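Local coordinates for NAD-dependent protein deacylase 2 (Archaeoglobus fulgidus, PDB 4TWJ) that removes acetyl and other acyl groups from protein lysines in an NAD-dependent reaction, and by deacetylating the chromatin protein Alba represses transcription, at residues E116-M121 / R161-G166; A51-F56 / F165-P170; C126-E131 / S155-P160; A76-A81 / D103-R108; E176-A181 / A200-I205. All coordinates share one frame; numbering follows the deposited sequence.

Interaction 1 (E116-M121 / R161-G166); sequences ELHGSM and RVVLFG
Two backbone hydrogen bonds join His-118 to Val-163 and Ser-120 to Arg-161. Val-163 N donates to His-118 O at 2.8 Å, with 164° at the hydrogen. Ser-120 N donates to Arg-161 O at 3.1 Å. Gly-119 and Val-162 lie between them as an antiparallel non-hydrogen-bonded pair. The same two oxygens take CA-H...O contacts. Val-162 CA is 3.2 Å from His-118 O, and Gly-119 CA is 3.4 Å from Arg-161 O. A CB on Gly-119 would clash with that second oxygen.

This short bridge lies at the substrate site of the sirtuin fold. His-118 is the predicted proton acceptor, and its ND1 is hydrogen-bonded to Gln-100 O. Val-163 O is hydrogen-bonded to the modified side chain of the bound peptide.

Side-chain packing flanks the bonds. Val-163 CG2 meets His-118 CA at 3.6 Å. Chi1 of Val-162 (165°) puts CG1 anti to the backbone N, and Val-162 CG1 meets His-118 O at 3.5 Å. Val-162 CG2 lies 3.4 Å from Ser-120 O. Met-121 makes an apolar contact with that same methyl, its SD approaching at an oblique angle, 3.9 Å from Val-162 CG2.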
# COMPACT_ATOMS: atom_id res chain seq x y z
N GLU A 116 -1.88 -4.96 -5.28
CA GLU A 116 -0.50 -4.58 -4.94
C GLU A 116 0.15 -3.84 -6.10
O GLU A 116 0.74 -4.46 -7.00
CB GLU A 116 0.31 -5.82 -4.54
CG GLU A 116 -0.17 -6.45 -3.24
CD GLU A 116 0.59 -7.70 -2.87
OE1 GLU A 116 1.05 -7.80 -1.72
OE2 GLU A 116 0.73 -8.59 -3.74
N LEU A 117 0.02 -2.52 -6.09
CA LEU A 117 0.52 -1.68 -7.16
C LEU A 117 2.01 -1.85 -7.40
O LEU A 117 2.47 -1.75 -8.53
CB LEU A 117 0.25 -0.20 -6.85
CG LEU A 117 -1.21 0.23 -6.80
CD1 LEU A 117 -1.27 1.70 -6.42
CD2 LEU A 117 -1.93 -0.02 -8.12
N HIS A 118 2.76 -2.09 -6.33
CA HIS A 118 4.21 -2.18 -6.42
C HIS A 118 4.73 -3.58 -6.14
O HIS A 118 5.91 -3.76 -5.82
CB HIS A 118 4.84 -1.17 -5.47
CG HIS A 118 4.46 0.25 -5.78
ND1 HIS A 118 4.28 1.20 -4.81
CD2 HIS A 118 4.22 0.86 -6.96
CE1 HIS A 118 3.96 2.35 -5.38
NE2 HIS A 118 3.91 2.17 -6.68
N GLY A 119 3.86 -4.57 -6.31
CA GLY A 119 4.22 -5.97 -6.08
C GLY A 119 4.47 -6.28 -4.62
O GLY A 119 3.90 -5.64 -3.73
N SER A 120 5.33 -7.26 -4.37
CA SER A 120 5.64 -7.67 -3.00
C SER A 120 6.91 -8.50 -2.96
O SER A 120 7.43 -8.89 -4.00
CB SER A 120 4.50 -8.51 -2.41
OG SER A 120 4.51 -9.83 -2.93
N MET A 121 7.39 -8.77 -1.75
CA MET A 121 8.61 -9.56 -1.55
C MET A 121 8.40 -11.06 -1.72
O MET A 121 9.36 -11.82 -1.73
CB MET A 121 9.16 -9.32 -0.14
CG MET A 121 9.54 -7.88 0.15
SD MET A 121 10.92 -7.31 -0.85
CE MET A 121 12.21 -8.43 -0.34
N ARG A 161 10.01 -9.43 -6.74
CA ARG A 161 8.98 -8.95 -7.67
C ARG A 161 8.26 -7.73 -7.09
O ARG A 161 7.04 -7.71 -6.91
CB ARG A 161 8.02 -10.07 -8.05
CG ARG A 161 8.70 -11.11 -8.92
CD ARG A 161 7.73 -12.13 -9.49
NE ARG A 161 8.47 -13.22 -10.12
CZ ARG A 161 7.93 -14.37 -10.51
NH1 ARG A 161 6.63 -14.61 -10.34
NH2 ARG A 161 8.70 -15.30 -11.07
N VAL A 162 9.07 -6.72 -6.81
CA VAL A 162 8.64 -5.43 -6.31
C VAL A 162 8.93 -4.44 -7.42
O VAL A 162 9.95 -4.55 -8.11
CB VAL A 162 9.42 -5.05 -5.04
CG1 VAL A 162 9.27 -3.57 -4.70
CG2 VAL A 162 8.98 -5.92 -3.88
N VAL A 163 8.03 -3.47 -7.60
CA VAL A 163 8.27 -2.38 -8.53
C VAL A 163 9.21 -1.39 -7.85
O VAL A 163 8.83 -0.75 -6.88
CB VAL A 163 6.96 -1.67 -8.92
CG1 VAL A 163 7.24 -0.52 -9.88
CG2 VAL A 163 5.98 -2.65 -9.54
N LEU A 164 10.44 -1.29 -8.35
CA LEU A 164 11.38 -0.29 -7.87
C LEU A 164 11.14 1.01 -8.61
O LEU A 164 10.52 1.01 -9.68
CB LEU A 164 12.82 -0.74 -8.09
CG LEU A 164 13.21 -2.04 -7.40
CD1 LEU A 164 14.65 -2.41 -7.73
CD2 LEU A 164 13.01 -1.93 -5.90
N PHE A 165 11.62 2.11 -8.06
CA PHE A 165 11.55 3.39 -8.77
C PHE A 165 12.23 3.24 -10.14
O PHE A 165 13.27 2.61 -10.26
CB PHE A 165 12.18 4.52 -7.95
CG PHE A 165 11.30 4.99 -6.83
CD1 PHE A 165 10.35 5.98 -7.05
CD2 PHE A 165 11.40 4.44 -5.56
CE1 PHE A 165 9.53 6.42 -6.02
CE2 PHE A 165 10.59 4.87 -4.53
CZ PHE A 165 9.65 5.86 -4.76
N GLY A 166 11.58 3.77 -11.17
CA GLY A 166 12.07 3.66 -12.54
C GLY A 166 11.53 2.48 -13.32
O GLY A 166 11.84 2.33 -14.50

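Interaction 2 (A51-F56 / F165-P170); sequences ASISGF and FGEPLP
Phe-165 is held through both its backbone N and its backbone O by the chain at Ala-51 to Ile-53. The arrangement is a single backbone bridge set against the N-terminus of helix 53-58. It belongs to the substrate-binding part of the sirtuin fold. Phe-165 N donates to Ala-51 O at 2.9 Å. Ile-53 N, in the first turn of the helix, donates to Phe-165 O at 2.9 Å.

Side chains pack round these bonds. CG of Phe-165 is anti to its carbonyl carbon, beside the backbone N (chi1 -76°), on the side where that N bonds Ala-51 O. The ring meets Ala-51 O at its edge and in its plane, with Phe-165 CD2 3.4 Å from that oxygen. Ile-53 and Glu-167 cross at about a right angle, Ile-53 CD1 lying 3.8 Å from Glu-167 OE1. Ile-53 CG2 comes to 3.9 Å from Gly-166 O. An alanine at Ile-53 would probably leave gaps beside Gly-166 O and beside Glu-167 OE1, where CG2 and CD1 now lie.

Further out, other partners set these groups. Glu-167 OE2 forms a salt bridge with Lys-159 NZ and accepts a hydrogen bond from Leu-164 N. The bound peptide makes backbone hydrogen bonds with Gly-166 and Glu-167, and its modified side chain packs on Ala-51, Phe-165 and Leu-169. Ser-52 is the N-cap of the helix. Its OG is also hydrogen-bonded to Glu-48 O, and Ser-52 OG accepts from Gly-55 N at 3.0 Å.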
# COMPACT_ATOMS: atom_id res chain seq x y z
N ALA A 51 16.51 2.25 -3.75
CA ALA A 51 15.19 1.73 -4.13
C ALA A 51 14.80 1.91 -5.60
O ALA A 51 13.61 1.84 -5.92
CB ALA A 51 14.13 2.34 -3.22
N SER A 52 15.77 2.12 -6.48
CA SER A 52 15.51 2.27 -7.91
C SER A 52 16.14 1.13 -8.72
O SER A 52 17.06 0.46 -8.25
CB SER A 52 16.05 3.61 -8.41
OG SER A 52 17.46 3.59 -8.55
N ILE A 53 15.63 0.93 -9.93
CA ILE A 53 16.13 -0.14 -10.80
C ILE A 53 17.57 0.14 -11.25
O ILE A 53 18.38 -0.79 -11.32
CB ILE A 53 15.20 -0.41 -12.01
CG1 ILE A 53 15.67 -1.63 -12.80
CG2 ILE A 53 15.08 0.81 -12.92
CD1 ILE A 53 15.70 -2.92 -12.00
N SER A 54 17.90 1.40 -11.54
CA SER A 54 19.28 1.75 -11.88
C SER A 54 20.21 1.49 -10.69
O SER A 54 21.33 1.01 -10.87
CB SER A 54 19.39 3.21 -12.35
OG SER A 54 18.90 4.10 -11.37
N GLY A 55 19.74 1.80 -9.49
CA GLY A 55 20.49 1.52 -8.27
C GLY A 55 20.71 0.04 -8.06
O GLY A 55 21.83 -0.41 -7.76
N PHE A 56 19.64 -0.74 -8.23
CA PHE A 56 19.73 -2.19 -8.08
C PHE A 56 20.70 -2.82 -9.07
O PHE A 56 21.45 -3.74 -8.72
CB PHE A 56 18.35 -2.84 -8.23
CG PHE A 56 18.34 -4.31 -7.92
CD1 PHE A 56 18.16 -4.75 -6.61
CD2 PHE A 56 18.55 -5.24 -8.92
CE1 PHE A 56 18.17 -6.10 -6.32
CE2 PHE A 56 18.56 -6.60 -8.63
CZ PHE A 56 18.38 -7.03 -7.33
N PHE A 165 11.62 2.11 -8.06
CA PHE A 165 11.55 3.39 -8.77
C PHE A 165 12.23 3.24 -10.14
O PHE A 165 13.27 2.61 -10.26
CB PHE A 165 12.18 4.52 -7.95
CG PHE A 165 11.30 4.99 -6.83
CD1 PHE A 165 10.35 5.98 -7.05
CD2 PHE A 165 11.40 4.44 -5.56
CE1 PHE A 165 9.53 6.42 -6.02
CE2 PHE A 165 10.59 4.87 -4.53
CZ PHE A 165 9.65 5.86 -4.76
N GLY A 166 11.58 3.77 -11.17
CA GLY A 166 12.07 3.66 -12.54
C GLY A 166 11.53 2.48 -13.32
O GLY A 166 11.84 2.33 -14.50
N GLU A 167 10.71 1.64 -12.68
CA GLU A 167 10.07 0.51 -13.35
C GLU A 167 8.59 0.78 -13.58
O GLU A 167 7.96 1.46 -12.77
CB GLU A 167 10.20 -0.77 -12.52
CG GLU A 167 11.63 -1.22 -12.29
CD GLU A 167 11.71 -2.65 -11.78
OE1 GLU A 167 12.01 -3.56 -12.59
OE2 GLU A 167 11.44 -2.86 -10.59
N PRO A 168 8.02 0.22 -14.66
CA PRO A 168 6.58 0.31 -14.84
C PRO A 168 5.84 -0.63 -13.90
O PRO A 168 6.42 -1.59 -13.39
CB PRO A 168 6.39 -0.13 -16.30
CG PRO A 168 7.50 -1.09 -16.53
CD PRO A 168 8.66 -0.58 -15.72
N LEU A 169 4.57 -0.34 -13.64
CA LEU A 169 3.78 -1.16 -12.72
C LEU A 169 3.19 -2.35 -13.47
O LEU A 169 3.04 -2.30 -14.69
CB LEU A 169 2.66 -0.34 -12.09
CG LEU A 169 3.06 0.52 -10.89
CD1 LEU A 169 4.09 1.58 -11.26
CD2 LEU A 169 1.82 1.16 -10.29
N PRO A 170 2.84 -3.42 -12.73
CA PRO A 170 2.17 -4.55 -13.37
C PRO A 170 0.85 -4.09 -14.01
O PRO A 170 0.04 -3.44 -13.35
CB PRO A 170 1.93 -5.53 -12.22
CG PRO A 170 2.08 -4.74 -10.97
CD PRO A 170 3.05 -3.65 -11.29

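Interaction 3 (C126-E131 / S155-P160); sequences CLDCHE and SYYVKP. With ZN (zinc ion), chain C.
The four-cysteine zinc site of the sirtuin fold is where Cys-126 and Ser-155 meet. Cys-126 SG and Cys-129 SG bind the zinc ion, each at 2.3 Å, and Cys-150 and Cys-153 complete the site. SG of Cys-126 is anti to the backbone N (chi1 174°), and Ser-155 CB packs on it at 3.7 Å. The loop folds round this sulfur. Cys-129 N donates to Cys-126 SG at 3.5 Å in an almost straight bond, and Asp-128 N adds a weak one.

Across the contact, Cys-126 pairs with Val-158 as an antiparallel non-hydrogen-bonded pair. Leu-127 N donates to Tyr-157 O at 2.9 Å, with 172° at the hydrogen. Leu-127 CD2 packs against Lys-159 CB at 3.8 Å, the two side chains crossing at a slant.

Ser-155 OG does two jobs. It donates to Asp-128 OD1 at 2.6 Å, on the anti side of the carboxylate, and it accepts from Tyr-157 N at 2.9 Å in an ST turn. An alanine at Ser-155 would probably leave Asp-128 OD1 without its mate and Tyr-157 N without an acceptor, freeing the carboxylate to turn.

The metal and the serine both hold the loop 126-129. The N-H...S bonds to Cys-126 would be expected to draw some negative charge from a zinc-bound thiolate.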
# COMPACT_ATOMS: atom_id res chain seq x y z
N CYS A 126 16.31 -14.33 -10.12
CA CYS A 126 17.70 -14.01 -10.42
C CYS A 126 17.76 -13.37 -11.81
O CYS A 126 17.33 -13.98 -12.79
CB CYS A 126 18.56 -15.26 -10.40
SG CYS A 126 20.26 -14.98 -10.93
N LEU A 127 18.31 -12.16 -11.89
CA LEU A 127 18.37 -11.43 -13.16
C LEU A 127 19.35 -12.04 -14.16
O LEU A 127 19.26 -11.76 -15.36
CB LEU A 127 18.73 -9.96 -12.92
CG LEU A 127 17.82 -9.15 -12.00
CD1 LEU A 127 18.21 -7.68 -12.06
CD2 LEU A 127 16.35 -9.33 -12.35
N ASP A 128 20.29 -12.85 -13.68
CA ASP A 128 21.30 -13.45 -14.55
C ASP A 128 20.86 -14.77 -15.19
O ASP A 128 20.94 -14.93 -16.40
CB ASP A 128 22.62 -13.64 -13.80
CG ASP A 128 23.39 -12.33 -13.63
OD1 ASP A 128 23.89 -12.09 -12.52
OD2 ASP A 128 23.48 -11.55 -14.60
N CYS A 129 20.39 -15.72 -14.37
CA CYS A 129 19.98 -17.04 -14.88
C CYS A 129 18.46 -17.29 -14.85
O CYS A 129 18.00 -18.34 -15.27
CB CYS A 129 20.71 -18.15 -14.13
SG CYS A 129 19.99 -18.57 -12.52
N HIS A 130 17.71 -16.32 -14.33
CA HIS A 130 16.23 -16.32 -14.35
C HIS A 130 15.59 -17.37 -13.43
O HIS A 130 14.40 -17.68 -13.55
CB HIS A 130 15.72 -16.45 -15.80
CG HIS A 130 16.47 -15.60 -16.78
ND1 HIS A 130 16.29 -14.24 -16.87
CD2 HIS A 130 17.42 -15.92 -17.69
CE1 HIS A 130 17.09 -13.75 -17.80
NE2 HIS A 130 17.79 -14.75 -18.32
N GLU A 131 16.37 -17.88 -12.48
CA GLU A 131 15.85 -18.78 -11.45
C GLU A 131 14.81 -18.04 -10.61
O GLU A 131 14.96 -16.84 -10.35
CB GLU A 131 16.99 -19.26 -10.55
CG GLU A 131 16.66 -20.46 -9.68
CD GLU A 131 16.53 -21.76 -10.46
OE1 GLU A 131 16.70 -21.78 -11.69
OE2 GLU A 131 16.26 -22.79 -9.82
N SER A 155 24.77 -15.57 -8.37
CA SER A 155 24.63 -14.13 -8.64
C SER A 155 24.22 -13.33 -7.41
O SER A 155 23.52 -13.82 -6.52
CB SER A 155 23.60 -13.89 -9.75
OG SER A 155 23.43 -12.50 -10.00
N TYR A 156 24.68 -12.07 -7.38
CA TYR A 156 24.24 -11.10 -6.39
C TYR A 156 22.93 -10.41 -6.80
O TYR A 156 22.41 -9.58 -6.06
CB TYR A 156 25.32 -10.02 -6.20
CG TYR A 156 26.46 -10.40 -5.27
CD1 TYR A 156 26.53 -9.88 -3.98
CD2 TYR A 156 27.47 -11.26 -5.69
CE1 TYR A 156 27.57 -10.22 -3.13
CE2 TYR A 156 28.51 -11.60 -4.85
CZ TYR A 156 28.56 -11.07 -3.57
OH TYR A 156 29.60 -11.41 -2.72
N TYR A 157 22.40 -10.74 -7.98
CA TYR A 157 21.24 -10.03 -8.54
C TYR A 157 19.93 -10.81 -8.38
O TYR A 157 19.27 -11.13 -9.37
CB TYR A 157 21.49 -9.69 -10.01
CG TYR A 157 22.53 -8.62 -10.19
CD1 TYR A 157 23.89 -8.93 -10.23
CD2 TYR A 157 22.17 -7.28 -10.30
CE1 TYR A 157 24.85 -7.95 -10.40
CE2 TYR A 157 23.12 -6.30 -10.46
CZ TYR A 157 24.45 -6.63 -10.51
OH TYR A 157 25.39 -5.63 -10.67
N VAL A 158 19.57 -11.09 -7.14
CA VAL A 158 18.25 -11.65 -6.83
C VAL A 158 17.32 -10.48 -6.57
O VAL A 158 17.45 -9.78 -5.56
CB VAL A 158 18.28 -12.57 -5.60
CG1 VAL A 158 16.88 -13.08 -5.27
CG2 VAL A 158 19.24 -13.73 -5.83
N LYS A 159 16.38 -10.27 -7.49
CA LYS A 159 15.47 -9.13 -7.42
C LYS A 159 14.08 -9.60 -7.00
O LYS A 159 13.51 -10.48 -7.63
CB LYS A 159 15.38 -8.44 -8.79
CG LYS A 159 14.61 -7.13 -8.77
CD LYS A 159 14.30 -6.64 -10.17
CE LYS A 159 13.49 -5.35 -10.12
NZ LYS A 159 12.07 -5.59 -9.76
N PRO A 160 13.52 -9.00 -5.93
CA PRO A 160 12.15 -9.36 -5.58
C PRO A 160 11.18 -8.81 -6.62
O PRO A 160 11.50 -7.83 -7.30
CB PRO A 160 11.94 -8.67 -4.23
CG PRO A 160 12.85 -7.50 -4.26
CD PRO A 160 14.02 -7.87 -5.12
ZN ZN C . 21.04 -17.17 -10.99

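Interaction 4 (A76-A81 / D103-R108); sequences AEPNPA and DMLHQR
In both Leu-105 and Arg-108 the CG is anti to the carbonyl carbon (chi1 -71° and -69°), and each side chain leaves helix 105-108 to meet residues 76-78. The Arg-108 chain then bends at chi2 and chi3. Its NH2 is close to Ala-76 O, which lies at the edge of the guanidinium near its plane. This hydrogen bond measures 2.5 Å from Arg-108 NH2 to Ala-76 O. That is very short, so its exact geometry is doubtful.

Pro-78 carries most of the apolar contact. Its ring lies over one turn of the helix, between Leu-105 and Arg-108. Pro-78 CG is 3.5 Å from Leu-105 O and 3.8 Å from Arg-108 CB. Pro-78 CD meets Leu-105 CD2 at 3.8 Å. The same methyl, Leu-105 CD2, reaches the backbone at Glu-77 C, 3.6 Å away.

Both segments lead into helices of the NAD-binding domain. Asn-79 is the N-cap of helix 80-90, its OD1 accepting from Ala-81 N at 2.9 Å. Asp-103 is one of the NAD-binding residues and forms an Asx turn, its OD2 accepting from Leu-105 N at 3.0 Å. Outside the contact, Asp-103 OD1 is hydrogen-bonded to Ser-27 OG, and Asn-79 ND2 to Ile-26 O. Both partners fall in the NAD-binding stretch 23-42.

Glu-77 and Arg-108 carry opposite charges, but Glu-77 OE1 and Arg-108 NH1 stay 5.2 Å apart. They make no salt bridge here. Any attraction between them would act at a distance, and the contact rests mainly on the packing of Pro-78, with the bond to Ala-76 O less certain.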
# COMPACT_ATOMS: atom_id res chain seq x y z
N ALA A 76 6.14 -5.70 12.19
CA ALA A 76 6.40 -7.11 11.90
C ALA A 76 5.12 -7.89 11.61
O ALA A 76 5.15 -8.91 10.92
CB ALA A 76 7.14 -7.76 13.06
N GLU A 77 4.00 -7.40 12.14
CA GLU A 77 2.69 -8.02 11.92
C GLU A 77 1.62 -6.93 11.79
O GLU A 77 1.87 -5.78 12.14
CB GLU A 77 2.36 -8.97 13.07
CG GLU A 77 3.18 -10.25 13.05
CD GLU A 77 2.85 -11.19 14.18
OE1 GLU A 77 2.89 -12.42 13.96
OE2 GLU A 77 2.55 -10.71 15.30
N PRO A 78 0.43 -7.29 11.28
CA PRO A 78 -0.62 -6.27 11.09
C PRO A 78 -0.99 -5.51 12.37
O PRO A 78 -1.00 -6.09 13.46
CB PRO A 78 -1.81 -7.08 10.58
CG PRO A 78 -1.23 -8.30 9.97
CD PRO A 78 0.01 -8.61 10.76
N ASN A 79 -1.28 -4.22 12.21
CA ASN A 79 -1.73 -3.35 13.30
C ASN A 79 -3.24 -3.11 13.19
O ASN A 79 -3.87 -3.57 12.23
CB ASN A 79 -0.92 -2.04 13.29
CG ASN A 79 -1.13 -1.22 12.02
OD1 ASN A 79 -2.26 -0.92 11.64
ND2 ASN A 79 -0.03 -0.84 11.38
N PRO A 80 -3.84 -2.40 14.17
CA PRO A 80 -5.29 -2.18 14.17
C PRO A 80 -5.86 -1.50 12.91
O PRO A 80 -7.04 -1.70 12.60
CB PRO A 80 -5.51 -1.30 15.40
CG PRO A 80 -4.42 -1.72 16.33
CD PRO A 80 -3.24 -1.92 15.43
N ALA A 81 -5.05 -0.72 12.20
CA ALA A 81 -5.51 -0.12 10.94
C ALA A 81 -5.75 -1.19 9.87
O ALA A 81 -6.75 -1.14 9.15
CB ALA A 81 -4.51 0.92 10.44
N ASP A 103 4.68 -5.32 1.81
CA ASP A 103 4.86 -6.13 3.02
C ASP A 103 3.75 -7.15 3.27
O ASP A 103 3.83 -7.93 4.22
CB ASP A 103 4.98 -5.20 4.24
CG ASP A 103 3.83 -4.21 4.35
OD1 ASP A 103 4.08 -3.07 4.78
OD2 ASP A 103 2.68 -4.55 4.00
N MET A 104 2.70 -7.12 2.44
CA MET A 104 1.58 -8.07 2.52
C MET A 104 0.81 -8.06 3.85
O MET A 104 0.12 -9.02 4.17
CB MET A 104 2.07 -9.50 2.22
CG MET A 104 2.82 -9.63 0.90
SD MET A 104 3.45 -11.30 0.64
CE MET A 104 1.94 -12.15 0.22
N LEU A 105 0.91 -6.96 4.59
CA LEU A 105 0.23 -6.85 5.89
C LEU A 105 -1.29 -6.83 5.76
O LEU A 105 -1.99 -7.29 6.66
CB LEU A 105 0.70 -5.62 6.66
CG LEU A 105 2.13 -5.69 7.21
CD1 LEU A 105 2.53 -4.36 7.83
CD2 LEU A 105 2.26 -6.81 8.23
N HIS A 106 -1.80 -6.29 4.65
CA HIS A 106 -3.25 -6.31 4.42
C HIS A 106 -3.76 -7.75 4.36
O HIS A 106 -4.74 -8.09 5.04
CB HIS A 106 -3.62 -5.56 3.14
CG HIS A 106 -3.52 -4.07 3.26
ND1 HIS A 106 -4.28 -3.35 4.17
CD2 HIS A 106 -2.79 -3.16 2.58
CE1 HIS A 106 -4.00 -2.07 4.05
NE2 HIS A 106 -3.10 -1.92 3.10
N GLN A 107 -3.10 -8.58 3.56
CA GLN A 107 -3.50 -9.99 3.39
C GLN A 107 -3.37 -10.76 4.70
O GLN A 107 -4.22 -11.59 5.01
CB GLN A 107 -2.66 -10.68 2.31
CG GLN A 107 -2.85 -10.14 0.91
CD GLN A 107 -1.81 -9.08 0.57
OE1 GLN A 107 -1.62 -8.14 1.32
NE2 GLN A 107 -1.14 -9.25 -0.56
N ARG A 108 -2.31 -10.48 5.46
CA ARG A 108 -2.07 -11.13 6.74
C ARG A 108 -3.09 -10.71 7.81
O ARG A 108 -3.28 -11.42 8.80
CB ARG A 108 -0.64 -10.87 7.23
CG ARG A 108 0.42 -11.57 6.40
CD ARG A 108 1.63 -11.98 7.23
NE ARG A 108 2.39 -10.83 7.71
CZ ARG A 108 3.48 -10.92 8.47
NH1 ARG A 108 3.96 -12.10 8.85
NH2 ARG A 108 4.11 -9.81 8.85

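Interaction 5 (E176-A181 / A200-I205); sequences EAIEEA and AELPYI
Leu-202 sits against Ala-177 and Ala-181 where two helices of the Rossmann-type domain pack over its parallel sheet. The segments 176-181 and 201-205 run in roughly the same direction, 32° apart, with their axes 8.9 Å apart at closest. Strand 186-190 comes between them in the chain. No hydrogen bond crosses the contact.

The tight part is the buried one. CG of Leu-202 is anti to its carbonyl carbon (chi1 -68°), and its two methyls divide the work. CD1 of Leu-202 meets Ala-177 CB at 3.9 Å. CD2 of Leu-202 lies 3.6 Å from Ala-177 O, an oxygen that already accepts from Ala-181 N within its own helix. Ala-181 CB points toward the other helix and comes to 3.6 Å from Leu-202 O. The small alanines let the leucine approach the backbone of helix 171-182. On the sheet side, Ala-177 and Leu-202 both touch Ile-98 of strand 94-99; both also touch Leu-117.

The other side is looser, and its residues, Ile-178 and Ile-205, are partly exposed. Ile-205 still packs closely through one branch, its CG2 lying 3.7 Å from Ala-181 CB. Ile-178 crosses Leu-202 at about a right angle, with Ile-178 CG1 at 3.9 Å from Leu-202 CD2. The two isoleucines meet less closely, Ile-178 CG1 standing 4.3 Å from Ile-205 CD1.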
# COMPACT_ATOMS: atom_id res chain seq x y z
N GLU A 176 -6.90 -2.84 -12.98
CA GLU A 176 -7.93 -3.13 -11.98
C GLU A 176 -8.07 -1.97 -11.00
O GLU A 176 -9.18 -1.61 -10.62
CB GLU A 176 -7.64 -4.43 -11.23
CG GLU A 176 -7.80 -5.69 -12.07
CD GLU A 176 -9.22 -5.90 -12.56
OE1 GLU A 176 -9.39 -6.33 -13.72
OE2 GLU A 176 -10.17 -5.65 -11.79
N ALA A 177 -6.94 -1.40 -10.59
CA ALA A 177 -6.94 -0.29 -9.64
C ALA A 177 -7.60 0.95 -10.25
O ALA A 177 -8.36 1.65 -9.58
CB ALA A 177 -5.53 0.03 -9.19
N ILE A 178 -7.30 1.22 -11.52
CA ILE A 178 -7.95 2.32 -12.25
C ILE A 178 -9.46 2.10 -12.32
O ILE A 178 -10.24 3.03 -12.08
CB ILE A 178 -7.37 2.48 -13.67
CG1 ILE A 178 -5.94 3.03 -13.59
CG2 ILE A 178 -8.24 3.40 -14.52
CD1 ILE A 178 -5.15 2.88 -14.87
N GLU A 179 -9.87 0.88 -12.65
CA GLU A 179 -11.29 0.55 -12.72
C GLU A 179 -11.99 0.71 -11.37
O GLU A 179 -13.13 1.18 -11.31
CB GLU A 179 -11.48 -0.87 -13.26
CG GLU A 179 -11.13 -0.98 -14.73
CD GLU A 179 -12.00 -0.09 -15.59
OE1 GLU A 179 -13.23 -0.27 -15.54
OE2 GLU A 179 -11.45 0.78 -16.29
N GLU A 180 -11.32 0.32 -10.29
CA GLU A 180 -11.84 0.55 -8.94
C GLU A 180 -12.02 2.04 -8.67
O GLU A 180 -13.08 2.46 -8.20
CB GLU A 180 -10.93 -0.08 -7.89
CG GLU A 180 -11.03 -1.60 -7.82
CD GLU A 180 -12.42 -2.08 -7.45
OE1 GLU A 180 -13.04 -1.49 -6.54
OE2 GLU A 180 -12.90 -3.04 -8.07
N ALA A 181 -11.00 2.84 -8.98
CA ALA A 181 -11.07 4.29 -8.77
C ALA A 181 -12.19 4.93 -9.59
O ALA A 181 -12.90 5.80 -9.09
CB ALA A 181 -9.74 4.94 -9.10
N ALA A 200 -0.34 7.73 -7.29
CA ALA A 200 -0.98 8.96 -6.83
C ALA A 200 -2.07 9.48 -7.77
O ALA A 200 -2.89 10.30 -7.35
CB ALA A 200 0.06 10.05 -6.58
N GLU A 201 -2.09 9.03 -9.02
CA GLU A 201 -3.16 9.40 -9.96
C GLU A 201 -4.52 8.86 -9.51
O GLU A 201 -5.56 9.46 -9.80
CB GLU A 201 -2.84 8.87 -11.37
CG GLU A 201 -3.77 9.37 -12.47
CD GLU A 201 -3.70 10.86 -12.68
OE1 GLU A 201 -2.61 11.45 -12.49
OE2 GLU A 201 -4.73 11.47 -13.05
N LEU A 202 -4.52 7.74 -8.80
CA LEU A 202 -5.76 7.03 -8.50
C LEU A 202 -6.79 7.84 -7.69
O LEU A 202 -7.97 7.83 -8.03
CB LEU A 202 -5.45 5.67 -7.85
CG LEU A 202 -4.79 4.70 -8.85
CD1 LEU A 202 -4.12 3.55 -8.12
CD2 LEU A 202 -5.79 4.18 -9.86
N PRO A 203 -6.36 8.54 -6.62
CA PRO A 203 -7.34 9.38 -5.93
C PRO A 203 -7.92 10.50 -6.81
O PRO A 203 -9.09 10.85 -6.65
CB PRO A 203 -6.56 9.98 -4.74
CG PRO A 203 -5.14 9.54 -4.91
CD PRO A 203 -5.13 8.36 -5.82
N TYR A 204 -7.13 11.04 -7.73
CA TYR A 204 -7.64 12.05 -8.66
C TYR A 204 -8.66 11.46 -9.63
O TYR A 204 -9.64 12.11 -9.97
CB TYR A 204 -6.50 12.70 -9.43
CG TYR A 204 -5.59 13.52 -8.56
CD1 TYR A 204 -6.00 14.75 -8.06
CD2 TYR A 204 -4.31 13.08 -8.25
CE1 TYR A 204 -5.15 15.52 -7.26
CE2 TYR A 204 -3.47 13.83 -7.45
CZ TYR A 204 -3.89 15.04 -6.96
OH TYR A 204 -3.04 15.79 -6.17
N ILE A 205 -8.43 10.23 -10.07
CA ILE A 205 -9.39 9.53 -10.91
C ILE A 205 -10.72 9.33 -10.17
O ILE A 205 -11.79 9.56 -10.74
CB ILE A 205 -8.83 8.17 -11.40
CG1 ILE A 205 -7.70 8.41 -12.41
CG2 ILE A 205 -9.92 7.31 -12.00
CD1 ILE A 205 -6.88 7.17 -12.72

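From the N terminus, residues 51-56 open the longest loop, which interaction 2 closes at 165-170. Interaction 4 lies inside it and closes first, joining residues before helix 80-90 to helix 105-108. Interaction 1 then opens at 116-121, where Glu-116 meets Gln-107 of interaction 4. It closes at 161-166, ending on the same stretch as interaction 2 and sharing Phe-165 and Gly-166 with it. Interaction 3, at the zinc site, nests inside interaction 1, and both use strand 158-162. Phe-56 of interaction 2 packs on Tyr-157 and Val-158 of interaction 3. Interactions 1 to 3 thus tie the zinc-bearing part to the peptide site. Interaction 5 follows in series and pairs two helices of the Rossmann-type domain.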